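Local coordinates for protein adenosylmethionine-8-amino-7-oxononanoate aminotransferase (PDB 6ZHK) that probably transfers the amino group of S-adenosyl-L-methionine to 7-keto-8-aminopelargonic acid in biotin biosynthesis, with pyridoxal 5'-phosphate as its cofactor, at residues K115-E120 / K331-G336; I130-Q135 / T313-E318; K143-F148 / N261-I266; L178-Y183 / E227-I232. All coordinates share one frame; numbering follows the deposited sequence.

Contact 1: K115-E120 / K331-G336; sequences KVFYSE and KQLYHG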
# COMPACT_ATOMS: atom_id res chain seq x y z
N LYS A 115 1.67 -17.99 -10.34
CA LYS A 115 2.47 -17.53 -9.19
C LYS A 115 1.79 -16.28 -8.61
O LYS A 115 1.17 -15.54 -9.37
CB LYS A 115 3.88 -17.15 -9.62
CG LYS A 115 4.73 -18.37 -10.07
CD LYS A 115 5.02 -19.28 -8.90
CE LYS A 115 5.93 -20.45 -9.25
NZ LYS A 115 5.14 -21.58 -9.80
N VAL A 116 1.92 -16.08 -7.30
CA VAL A 116 1.16 -15.04 -6.60
C VAL A 116 2.16 -14.23 -5.76
O VAL A 116 2.87 -14.84 -4.96
CB VAL A 116 0.08 -15.65 -5.65
CG1 VAL A 116 -0.49 -14.59 -4.72
CG2 VAL A 116 -1.02 -16.28 -6.47
N PHE A 117 2.21 -12.91 -5.97
CA PHE A 117 3.01 -12.03 -5.13
C PHE A 117 2.01 -11.07 -4.48
O PHE A 117 1.35 -10.29 -5.17
CB PHE A 117 3.99 -11.23 -6.02
CG PHE A 117 5.05 -10.54 -5.21
CD1 PHE A 117 4.75 -9.43 -4.43
CD2 PHE A 117 6.34 -11.06 -5.21
CE1 PHE A 117 5.73 -8.87 -3.60
CE2 PHE A 117 7.33 -10.48 -4.42
CZ PHE A 117 7.01 -9.42 -3.59
N TYR A 118 1.97 -11.04 -3.14
CA TYR A 118 0.94 -10.28 -2.45
C TYR A 118 1.40 -8.87 -2.12
O TYR A 118 2.58 -8.63 -1.94
CB TYR A 118 0.67 -10.90 -1.07
CG TYR A 118 -0.08 -12.24 -1.14
CD1 TYR A 118 -1.41 -12.27 -1.55
CD2 TYR A 118 0.52 -13.44 -0.74
CE1 TYR A 118 -2.12 -13.48 -1.56
CE2 TYR A 118 -0.17 -14.63 -0.73
CZ TYR A 118 -1.48 -14.66 -1.17
OH TYR A 118 -2.22 -15.80 -1.17
N SER A 119 0.43 -7.96 -1.99
CA SER A 119 0.65 -6.60 -1.51
C SER A 119 -0.67 -6.13 -0.89
O SER A 119 -1.59 -6.94 -0.73
CB SER A 119 1.13 -5.67 -2.62
OG SER A 119 0.20 -5.59 -3.68
N GLU A 120 -0.77 -4.83 -0.57
CA GLU A 120 -1.94 -4.34 0.14
C GLU A 120 -2.92 -3.61 -0.78
O GLU A 120 -4.10 -3.78 -0.59
CB GLU A 120 -1.56 -3.41 1.29
CG GLU A 120 -1.03 -4.19 2.48
CD GLU A 120 0.34 -4.81 2.28
OE1 GLU A 120 1.29 -4.06 1.88
OE2 GLU A 120 0.42 -6.06 2.44
N LYS A 331 19.73 -11.96 -7.94
CA LYS A 331 18.71 -11.91 -8.98
C LYS A 331 17.27 -11.85 -8.41
O LYS A 331 16.34 -11.75 -9.19
CB LYS A 331 18.75 -13.17 -9.83
CG LYS A 331 20.03 -13.27 -10.64
CD LYS A 331 20.17 -14.60 -11.31
CE LYS A 331 19.17 -14.76 -12.41
NZ LYS A 331 19.17 -16.15 -12.95
N GLN A 332 17.12 -11.98 -7.10
CA GLN A 332 15.79 -12.02 -6.48
C GLN A 332 15.14 -10.65 -6.60
O GLN A 332 15.84 -9.64 -6.77
CB GLN A 332 15.84 -12.50 -5.03
CG GLN A 332 16.57 -11.56 -4.01
CD GLN A 332 18.01 -12.01 -3.84
OE1 GLN A 332 18.76 -12.15 -4.81
NE2 GLN A 332 18.41 -12.22 -2.59
N LEU A 333 13.80 -10.65 -6.53
CA LEU A 333 13.06 -9.39 -6.61
C LEU A 333 13.10 -8.79 -5.20
O LEU A 333 12.51 -9.33 -4.24
CB LEU A 333 11.63 -9.74 -6.99
CG LEU A 333 10.73 -8.49 -7.08
CD1 LEU A 333 11.21 -7.58 -8.16
CD2 LEU A 333 9.29 -8.90 -7.43
N TYR A 334 13.88 -7.72 -5.06
CA TYR A 334 14.03 -7.14 -3.74
C TYR A 334 12.84 -6.20 -3.48
O TYR A 334 12.98 -4.98 -3.42
CB TYR A 334 15.35 -6.36 -3.68
CG TYR A 334 16.61 -7.19 -3.62
CD1 TYR A 334 16.97 -7.92 -2.48
CD2 TYR A 334 17.49 -7.21 -4.69
CE1 TYR A 334 18.12 -8.71 -2.43
CE2 TYR A 334 18.62 -8.02 -4.67
CZ TYR A 334 18.96 -8.73 -3.53
OH TYR A 334 20.14 -9.45 -3.50
N HIS A 335 11.66 -6.78 -3.23
CA HIS A 335 10.44 -6.00 -3.04
C HIS A 335 9.64 -6.76 -2.00
O HIS A 335 9.67 -7.99 -1.94
CB HIS A 335 9.62 -5.98 -4.35
CG HIS A 335 8.54 -4.97 -4.29
ND1 HIS A 335 8.65 -3.76 -4.91
CD2 HIS A 335 7.35 -4.96 -3.64
CE1 HIS A 335 7.55 -3.05 -4.69
NE2 HIS A 335 6.77 -3.77 -3.93
N GLY A 336 8.92 -6.03 -1.17
CA GLY A 336 7.97 -6.68 -0.28
C GLY A 336 7.83 -5.86 0.98
O GLY A 336 8.78 -5.81 1.73
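The phenyl ring of F117, leaving strand 115-119, points its far rim into a bend of the 331-336 loop, and three residues of that loop gather round it. Its torsion sends it there: with CG anti to the backbone N (chi1 -167°), the ring stands out from the strand toward the loop. F117 CZ comes edge-on to the carbonyl of H335, whose O lies near the ring plane at 3.4 Å. Beside this, F117 CE2 packs against L333 CD2 at 3.9 Å, the leucine branch meeting the phenyl obliquely. The imidazole is a looser neighbour, with H335 CD2 lying 4.2 Å from F117 CE1, while its ND1 is hydrogen-bonded to K131. Close to the same rim lies G336 CA; G336, predicted to bind substrate, also donates its N to D158 of the second subunit. W22 of that subunit meets the F117 ring edge-to-face. The contact thus ties a strand of the seven-stranded sheet to the G336-bearing loop before helix 343-358, at the dimer interface. One aromatic ring serves two purposes: it gives L333 an apolar neighbour, and its slightly positive C-H edge faces a carbonyl oxygen, a weak attraction at most, so that hydrophobic burial probably supplies most of the hold.

Contact 2: I130-Q135 / T313-E318; sequences IKMAYQ and TLTTDE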
# COMPACT_ATOMS: atom_id res chain seq x y z
N ILE A 130 5.10 -3.60 -12.70
CA ILE A 130 6.05 -2.78 -13.46
C ILE A 130 7.47 -3.30 -13.20
O ILE A 130 8.25 -3.43 -14.14
CB ILE A 130 5.88 -1.27 -13.08
CG1 ILE A 130 4.64 -0.67 -13.76
CG2 ILE A 130 7.13 -0.42 -13.35
CD1 ILE A 130 4.29 0.73 -13.15
N LYS A 131 7.82 -3.50 -11.92
CA LYS A 131 9.19 -3.81 -11.54
C LYS A 131 9.55 -5.21 -12.01
O LYS A 131 10.66 -5.42 -12.49
CB LYS A 131 9.46 -3.61 -10.06
CG LYS A 131 9.28 -2.16 -9.58
CD LYS A 131 9.49 -2.04 -8.09
CE LYS A 131 10.74 -2.78 -7.57
NZ LYS A 131 10.93 -2.50 -6.11
N MET A 132 8.59 -6.14 -11.97
CA MET A 132 8.84 -7.50 -12.42
C MET A 132 9.13 -7.45 -13.92
O MET A 132 10.06 -8.13 -14.36
CB MET A 132 7.57 -8.35 -12.18
CG MET A 132 7.40 -8.73 -10.71
SD MET A 132 5.82 -9.56 -10.61
CE MET A 132 5.89 -10.23 -8.94
N ALA A 133 8.32 -6.69 -14.68
CA ALA A 133 8.42 -6.65 -16.14
C ALA A 133 9.77 -6.04 -16.51
O ALA A 133 10.52 -6.61 -17.25
CB ALA A 133 7.27 -5.88 -16.77
N TYR A 134 10.13 -4.95 -15.80
CA TYR A 134 11.37 -4.23 -16.08
C TYR A 134 12.54 -5.17 -15.81
O TYR A 134 13.49 -5.30 -16.64
CB TYR A 134 11.48 -2.95 -15.25
CG TYR A 134 12.79 -2.23 -15.56
CD1 TYR A 134 12.90 -1.44 -16.71
CD2 TYR A 134 13.93 -2.40 -14.77
CE1 TYR A 134 14.10 -0.81 -17.04
CE2 TYR A 134 15.13 -1.82 -15.12
CZ TYR A 134 15.21 -1.02 -16.24
OH TYR A 134 16.41 -0.43 -16.59
N GLN A 135 12.52 -5.77 -14.61
CA GLN A 135 13.68 -6.56 -14.20
C GLN A 135 13.74 -7.88 -14.94
O GLN A 135 14.84 -8.38 -15.22
CB GLN A 135 13.79 -6.67 -12.68
CG GLN A 135 15.04 -7.45 -12.28
CD GLN A 135 15.28 -7.32 -10.81
OE1 GLN A 135 14.38 -6.98 -10.04
NE2 GLN A 135 16.47 -7.75 -10.40
N THR A 313 -0.36 -9.67 -7.35
CA THR A 313 0.11 -9.62 -8.72
C THR A 313 0.42 -11.06 -9.13
O THR A 313 1.25 -11.71 -8.53
CB THR A 313 1.41 -8.78 -8.78
OG1 THR A 313 1.13 -7.50 -8.17
CG2 THR A 313 1.92 -8.62 -10.19
N LEU A 314 -0.30 -11.57 -10.12
CA LEU A 314 -0.08 -12.93 -10.54
C LEU A 314 0.73 -12.94 -11.85
O LEU A 314 0.48 -12.12 -12.73
CB LEU A 314 -1.47 -13.56 -10.79
CG LEU A 314 -2.04 -14.25 -9.57
CD1 LEU A 314 -2.44 -13.26 -8.46
CD2 LEU A 314 -3.10 -15.30 -9.93
N THR A 315 1.65 -13.90 -12.01
CA THR A 315 2.50 -13.98 -13.19
C THR A 315 2.61 -15.44 -13.68
O THR A 315 2.15 -16.39 -12.99
CB THR A 315 3.93 -13.45 -12.95
OG1 THR A 315 4.63 -14.45 -12.22
CG2 THR A 315 3.99 -12.23 -12.05
N THR A 316 3.19 -15.57 -14.86
CA THR A 316 3.54 -16.81 -15.53
C THR A 316 4.80 -17.36 -14.87
O THR A 316 5.50 -16.61 -14.19
CB THR A 316 3.80 -16.58 -17.01
OG1 THR A 316 4.91 -15.67 -17.07
CG2 THR A 316 2.57 -16.03 -17.70
N ASP A 317 5.04 -18.66 -15.03
CA ASP A 317 6.30 -19.19 -14.54
C ASP A 317 7.48 -18.60 -15.33
O ASP A 317 8.60 -18.53 -14.80
CB ASP A 317 6.37 -20.72 -14.66
CG ASP A 317 5.55 -21.44 -13.58
OD1 ASP A 317 5.12 -20.80 -12.60
OD2 ASP A 317 5.41 -22.66 -13.73
N GLU A 318 7.21 -18.23 -16.59
CA GLU A 318 8.28 -17.69 -17.43
C GLU A 318 8.87 -16.45 -16.76
O GLU A 318 10.08 -16.29 -16.64
CB GLU A 318 7.76 -17.41 -18.85
CG GLU A 318 8.68 -16.54 -19.72
CD GLU A 318 10.10 -16.99 -20.11
OE1 GLU A 318 10.38 -18.23 -20.03
OE2 GLU A 318 10.97 -16.09 -20.49
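The sulfur of M132 reaches from helix 122-140 to the methyl groups of two threonines on strand 311-315. M132 SD lies 3.5 Å from T315 CG2, the nearest approach here, and the two side chains pass at a slant. With T313 the meeting is tip to tip, M132 SD standing 4.0 Å from T313 CG2. The methionine spans the gap because its chain is extended beyond CG (chi2 174°, chi3 169°), which carries the thioether straight off the helix. F117, L333 and I296 also pack on it. Behind this first shell, each threonine turns its methyl to the sulfur and its hydroxyl to another carbonyl: T313 OG1 bonds to A125 O, and T315 OG1 donates to T316 O over 3.1 Å, approaching 30° out of the carbonyl plane. T316 in turn is the N-cap of helix 317-321, its OG1 bonded to I319 N, and W22 of the second subunit packs on T315. A serine in place of T315 would lack the CG2 methyl and would probably leave the M132 sulfur without its nearest partner on this strand, the thioether being freer to turn. The chemistry is thus divided within each threonine: the hydroxyls are spent on main-chain oxygens, and what remains for the helix-to-sheet interface is an apolar methyl surface, matched to a soft, polarisable sulfur through dispersion.

Contact 3: K143-F148 / N261-I266; sequences KGRTKF and NDVIFI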
# COMPACT_ATOMS: atom_id res chain seq x y z
N LYS A 143 18.48 -5.21 -23.59
CA LYS A 143 19.08 -3.90 -23.33
C LYS A 143 18.13 -2.79 -23.80
O LYS A 143 17.56 -2.89 -24.88
CB LYS A 143 20.44 -3.74 -24.05
CG LYS A 143 21.41 -4.89 -23.81
CD LYS A 143 21.74 -5.07 -22.33
CE LYS A 143 22.59 -6.31 -22.07
NZ LYS A 143 22.80 -6.65 -20.63
N GLY A 144 17.96 -1.77 -22.96
CA GLY A 144 17.23 -0.58 -23.36
C GLY A 144 15.71 -0.71 -23.30
O GLY A 144 15.02 0.15 -23.81
N ARG A 145 15.17 -1.71 -22.59
CA ARG A 145 13.71 -1.76 -22.47
C ARG A 145 13.25 -1.02 -21.21
O ARG A 145 13.02 -1.65 -20.17
CB ARG A 145 13.26 -3.22 -22.31
CG ARG A 145 13.66 -4.14 -23.45
CD ARG A 145 12.32 -4.46 -24.04
NE ARG A 145 12.50 -5.71 -24.69
CZ ARG A 145 11.56 -6.43 -25.25
NH1 ARG A 145 10.28 -6.08 -25.15
NH2 ARG A 145 11.94 -7.56 -25.81
N THR A 146 13.13 0.30 -21.35
CA THR A 146 12.98 1.23 -20.25
C THR A 146 11.67 2.01 -20.36
O THR A 146 11.30 2.71 -19.43
CB THR A 146 14.15 2.21 -20.18
OG1 THR A 146 14.14 2.94 -21.39
CG2 THR A 146 15.50 1.53 -20.10
N LYS A 147 10.93 1.80 -21.44
CA LYS A 147 9.71 2.54 -21.67
C LYS A 147 8.52 1.59 -21.60
O LYS A 147 8.67 0.38 -21.43
CB LYS A 147 9.77 3.33 -22.99
CG LYS A 147 10.73 4.54 -22.94
CD LYS A 147 10.69 5.41 -24.18
CE LYS A 147 11.23 6.81 -23.99
NZ LYS A 147 12.61 6.79 -23.42
N PHE A 148 7.33 2.18 -21.60
CA PHE A 148 6.13 1.37 -21.55
C PHE A 148 5.14 1.94 -22.54
O PHE A 148 5.31 3.05 -23.03
CB PHE A 148 5.54 1.41 -20.15
CG PHE A 148 5.09 2.79 -19.81
CD1 PHE A 148 5.97 3.69 -19.21
CD2 PHE A 148 3.81 3.22 -20.18
CE1 PHE A 148 5.57 4.98 -18.99
CE2 PHE A 148 3.41 4.52 -19.93
CZ PHE A 148 4.30 5.40 -19.32
N ASN A 261 5.20 -9.62 -30.62
CA ASN A 261 6.31 -8.68 -30.60
C ASN A 261 7.14 -8.79 -29.33
O ASN A 261 7.97 -7.91 -29.09
CB ASN A 261 5.84 -7.22 -30.76
CG ASN A 261 5.24 -6.88 -32.12
OD1 ASN A 261 4.01 -6.91 -32.34
ND2 ASN A 261 6.10 -6.48 -33.03
N ASP A 262 6.96 -9.87 -28.55
CA ASP A 262 7.85 -10.15 -27.45
C ASP A 262 7.78 -9.04 -26.42
O ASP A 262 8.83 -8.64 -25.91
CB ASP A 262 9.31 -10.37 -27.89
CG ASP A 262 10.23 -10.88 -26.78
OD1 ASP A 262 9.77 -11.68 -25.91
OD2 ASP A 262 11.41 -10.44 -26.78
N VAL A 263 6.57 -8.54 -26.13
CA VAL A 263 6.39 -7.57 -25.05
C VAL A 263 5.49 -8.16 -23.95
O VAL A 263 4.47 -8.75 -24.23
CB VAL A 263 5.81 -6.25 -25.57
CG1 VAL A 263 5.50 -5.23 -24.43
CG2 VAL A 263 6.67 -5.64 -26.69
N ILE A 264 5.83 -7.95 -22.66
CA ILE A 264 4.97 -8.33 -21.52
C ILE A 264 3.67 -7.51 -21.54
O ILE A 264 3.68 -6.28 -21.74
CB ILE A 264 5.71 -8.15 -20.17
CG1 ILE A 264 6.61 -9.36 -19.89
CG2 ILE A 264 4.71 -7.99 -19.03
CD1 ILE A 264 7.60 -9.08 -18.74
N PHE A 265 2.54 -8.22 -21.31
CA PHE A 265 1.26 -7.55 -21.24
C PHE A 265 0.75 -7.66 -19.80
O PHE A 265 0.63 -8.77 -19.27
CB PHE A 265 0.23 -8.19 -22.21
CG PHE A 265 -1.14 -7.55 -22.18
CD1 PHE A 265 -1.30 -6.17 -21.99
CD2 PHE A 265 -2.29 -8.31 -22.34
CE1 PHE A 265 -2.56 -5.58 -21.96
CE2 PHE A 265 -3.57 -7.73 -22.30
CZ PHE A 265 -3.69 -6.37 -22.12
N ILE A 266 0.52 -6.49 -19.15
CA ILE A 266 0.03 -6.44 -17.80
C ILE A 266 -1.43 -6.05 -17.85
O ILE A 266 -1.74 -5.03 -18.43
CB ILE A 266 0.83 -5.38 -17.01
CG1 ILE A 266 2.32 -5.71 -17.07
CG2 ILE A 266 0.23 -5.31 -15.60
CD1 ILE A 266 3.16 -4.70 -16.18
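The main-chain oxygen of D262 is gripped by both terminal nitrogens of R145. The stronger bond runs from R145 NH1 to D262 O, 3.0 Å long with an N-H...O angle of 146°, and the oxygen lies close to the guanidinium plane; a second, weak bond from R145 NH2 reaches the same D262 O at 3.3 Å. NH2 also turns to the side chain of the residue, forming a salt bridge to D262 OD2 at 3.1 Å, although the hydrogen bond within it is weak. The carboxylate meets the edge of the guanidinium with its own plane turned 82° to it, so the pair is far from the flat, two-pronged arginine-carboxylate pairing. D262 has its stronger partner in R140, which bridges to the same OD2, and this may contribute to the turn. The arginine is equally shared, with D142 bridging to NH2, V228 O accepting from NH1, and Y137 offering a cation-pi contact. This web of acids and carbonyls probably offsets the closeness of the like charges of R140 and R145. R145 gets there by a bend at chi2 (-113°), which swings the guanidinium across to D262, and V263 CG2 fills in beside R145 NH1 at 3.9 Å. At D262 the chain leaves helix 250-261 through a Schellman motif with positive phi. The arginine therefore binds a helix C-terminus as its chain heads for strand 265-268, within the beta-alpha-beta crossover from strand 228-234 in the mixed seven-stranded sheet characteristic of fold-type I aminotransferases.

Contact 4: L178-Y183 / E227-I232; sequences LLFKGY and EVFCVI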
# COMPACT_ATOMS: atom_id res chain seq x y z
N LEU A 178 8.48 13.95 -12.07
CA LEU A 178 8.85 12.80 -11.24
C LEU A 178 8.50 11.48 -11.92
O LEU A 178 8.86 10.41 -11.42
CB LEU A 178 8.11 12.82 -9.91
CG LEU A 178 8.19 14.10 -9.09
CD1 LEU A 178 7.39 13.88 -7.79
CD2 LEU A 178 9.66 14.47 -8.86
N LEU A 179 7.82 11.55 -13.06
CA LEU A 179 7.32 10.31 -13.66
C LEU A 179 8.29 9.79 -14.73
O LEU A 179 8.94 10.58 -15.42
CB LEU A 179 5.98 10.60 -14.31
CG LEU A 179 4.92 11.28 -13.43
CD1 LEU A 179 3.61 11.40 -14.25
CD2 LEU A 179 4.71 10.43 -12.17
N PHE A 180 8.37 8.47 -14.86
CA PHE A 180 9.21 7.92 -15.91
C PHE A 180 8.35 7.88 -17.17
O PHE A 180 7.13 7.78 -17.06
CB PHE A 180 9.84 6.55 -15.55
CG PHE A 180 8.85 5.48 -15.18
CD1 PHE A 180 8.15 4.77 -16.16
CD2 PHE A 180 8.59 5.19 -13.85
CE1 PHE A 180 7.27 3.77 -15.83
CE2 PHE A 180 7.68 4.20 -13.51
CZ PHE A 180 7.04 3.46 -14.51
N LYS A 181 8.98 7.98 -18.36
CA LYS A 181 8.23 8.32 -19.54
C LYS A 181 7.97 7.09 -20.42
O LYS A 181 8.72 6.12 -20.45
CB LYS A 181 8.94 9.46 -20.30
CG LYS A 181 9.19 10.72 -19.48
CD LYS A 181 7.86 11.29 -18.95
CE LYS A 181 7.97 12.63 -18.22
NZ LYS A 181 8.90 12.53 -17.06
N GLY A 182 6.95 7.19 -21.27
CA GLY A 182 6.62 6.09 -22.17
C GLY A 182 5.74 6.62 -23.30
O GLY A 182 5.85 7.79 -23.65
N TYR A 183 4.85 5.78 -23.82
CA TYR A 183 3.98 6.12 -24.94
C TYR A 183 2.53 5.88 -24.55
O TYR A 183 2.20 4.84 -23.95
CB TYR A 183 4.30 5.19 -26.11
CG TYR A 183 5.76 5.31 -26.49
CD1 TYR A 183 6.19 6.42 -27.22
CD2 TYR A 183 6.71 4.38 -26.09
CE1 TYR A 183 7.52 6.60 -27.54
CE2 TYR A 183 8.06 4.53 -26.42
CZ TYR A 183 8.46 5.64 -27.17
OH TYR A 183 9.74 5.91 -27.51
N GLU A 227 12.07 -1.35 -27.21
CA GLU A 227 12.44 -0.36 -26.19
C GLU A 227 11.45 -0.35 -25.03
O GLU A 227 11.51 0.54 -24.16
CB GLU A 227 12.60 1.05 -26.76
CG GLU A 227 11.33 1.75 -27.15
CD GLU A 227 11.54 3.01 -28.02
OE1 GLU A 227 11.80 4.07 -27.45
OE2 GLU A 227 11.44 2.92 -29.29
N VAL A 228 10.56 -1.33 -24.97
CA VAL A 228 9.42 -1.25 -24.04
C VAL A 228 9.43 -2.50 -23.15
O VAL A 228 9.70 -3.59 -23.66
CB VAL A 228 8.14 -1.11 -24.89
CG1 VAL A 228 6.90 -1.77 -24.30
CG2 VAL A 228 7.87 0.36 -25.24
N PHE A 229 9.23 -2.33 -21.82
CA PHE A 229 9.16 -3.48 -20.91
C PHE A 229 7.74 -3.97 -20.60
O PHE A 229 7.58 -5.08 -20.08
CB PHE A 229 9.96 -3.25 -19.63
CG PHE A 229 9.43 -2.10 -18.80
CD1 PHE A 229 8.37 -2.34 -17.93
CD2 PHE A 229 9.90 -0.81 -18.96
CE1 PHE A 229 7.86 -1.29 -17.15
CE2 PHE A 229 9.42 0.22 -18.15
CZ PHE A 229 8.40 -0.01 -17.24
N CYS A 230 6.73 -3.16 -20.96
CA CYS A 230 5.37 -3.68 -20.87
C CYS A 230 4.38 -2.80 -21.65
O CYS A 230 4.72 -1.70 -22.07
CB CYS A 230 4.94 -3.73 -19.41
SG CYS A 230 4.61 -2.08 -18.72
N VAL A 231 3.20 -3.39 -21.93
CA VAL A 231 1.96 -2.72 -22.28
C VAL A 231 1.03 -2.99 -21.09
O VAL A 231 1.03 -4.10 -20.59
CB VAL A 231 1.36 -3.27 -23.58
CG1 VAL A 231 -0.11 -2.81 -23.70
CG2 VAL A 231 2.21 -2.86 -24.80
N ILE A 232 0.37 -1.98 -20.54
CA ILE A 232 -0.51 -2.16 -19.40
C ILE A 232 -1.83 -1.48 -19.75
O ILE A 232 -1.82 -0.38 -20.34
CB ILE A 232 0.10 -1.65 -18.09
CG1 ILE A 232 -0.93 -1.86 -16.95
CG2 ILE A 232 0.48 -0.20 -18.23
CD1 ILE A 232 -0.38 -1.51 -15.54
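The backbone of 178-183 runs as a loop up to Y183, which opens strand 183-185, while segment 227-232 turns a corner at F229, and strand 147-151 lies between the two and bonds to both. Across this gap Y183 OH donates to E227 OE1 over 2.8 Å. The carboxylate oxygen sits at the edge of the phenol, near its plane, yet the hydroxyl approaches from above the carboxylate, whose plane stands 89° to the ring. The other oxygen, E227 OE2, is held by H224, whose imidazole also stacks on the Y183 ring. Nearer the backbone on the same ring, Y183 CD2 at its edge touches V228 CG2 at 4.3 Å. At the inner end, F180 CE1 meets F229 CZ at 4.2 Å, lying near the plane of the F229 ring at its edge; L178 of the second subunit packs on both phenyls. A phenylalanine in place of Y183 would lack the hydroxyl and would probably leave E227 OE1 without this donor, the carboxylate less firmly placed. At the partly exposed end, then, the tyrosine hydroxyl and H224 fix the carboxylate between them, whereas the buried phenyl pair gives undirected apolar contact.

How the contacts relate
The four contacts step across one mixed sheet and the helix 122-140 that packs on it. Contacts 1 and 2, centres 9 Å apart, are joined by two probable hydrogen bonds, F117 O with T313 N at 2.8 Å and H335 ND1 with K131 NZ at 2.9 Å. Further along the sheet, contact 2 meets contacts 3 and 4 through A133, which touches I264 and F229. Contacts 3 and 4, centres 8 Å apart, share a probable bond from F229 N to K147 O, also 2.8 Å. Contact 1 contains a predicted substrate residue, G336, and contact 2 places the T313 side chain about 9 Å from that of D268, predicted to bind the cofactor. Contact 3 lies away from the annotated sites.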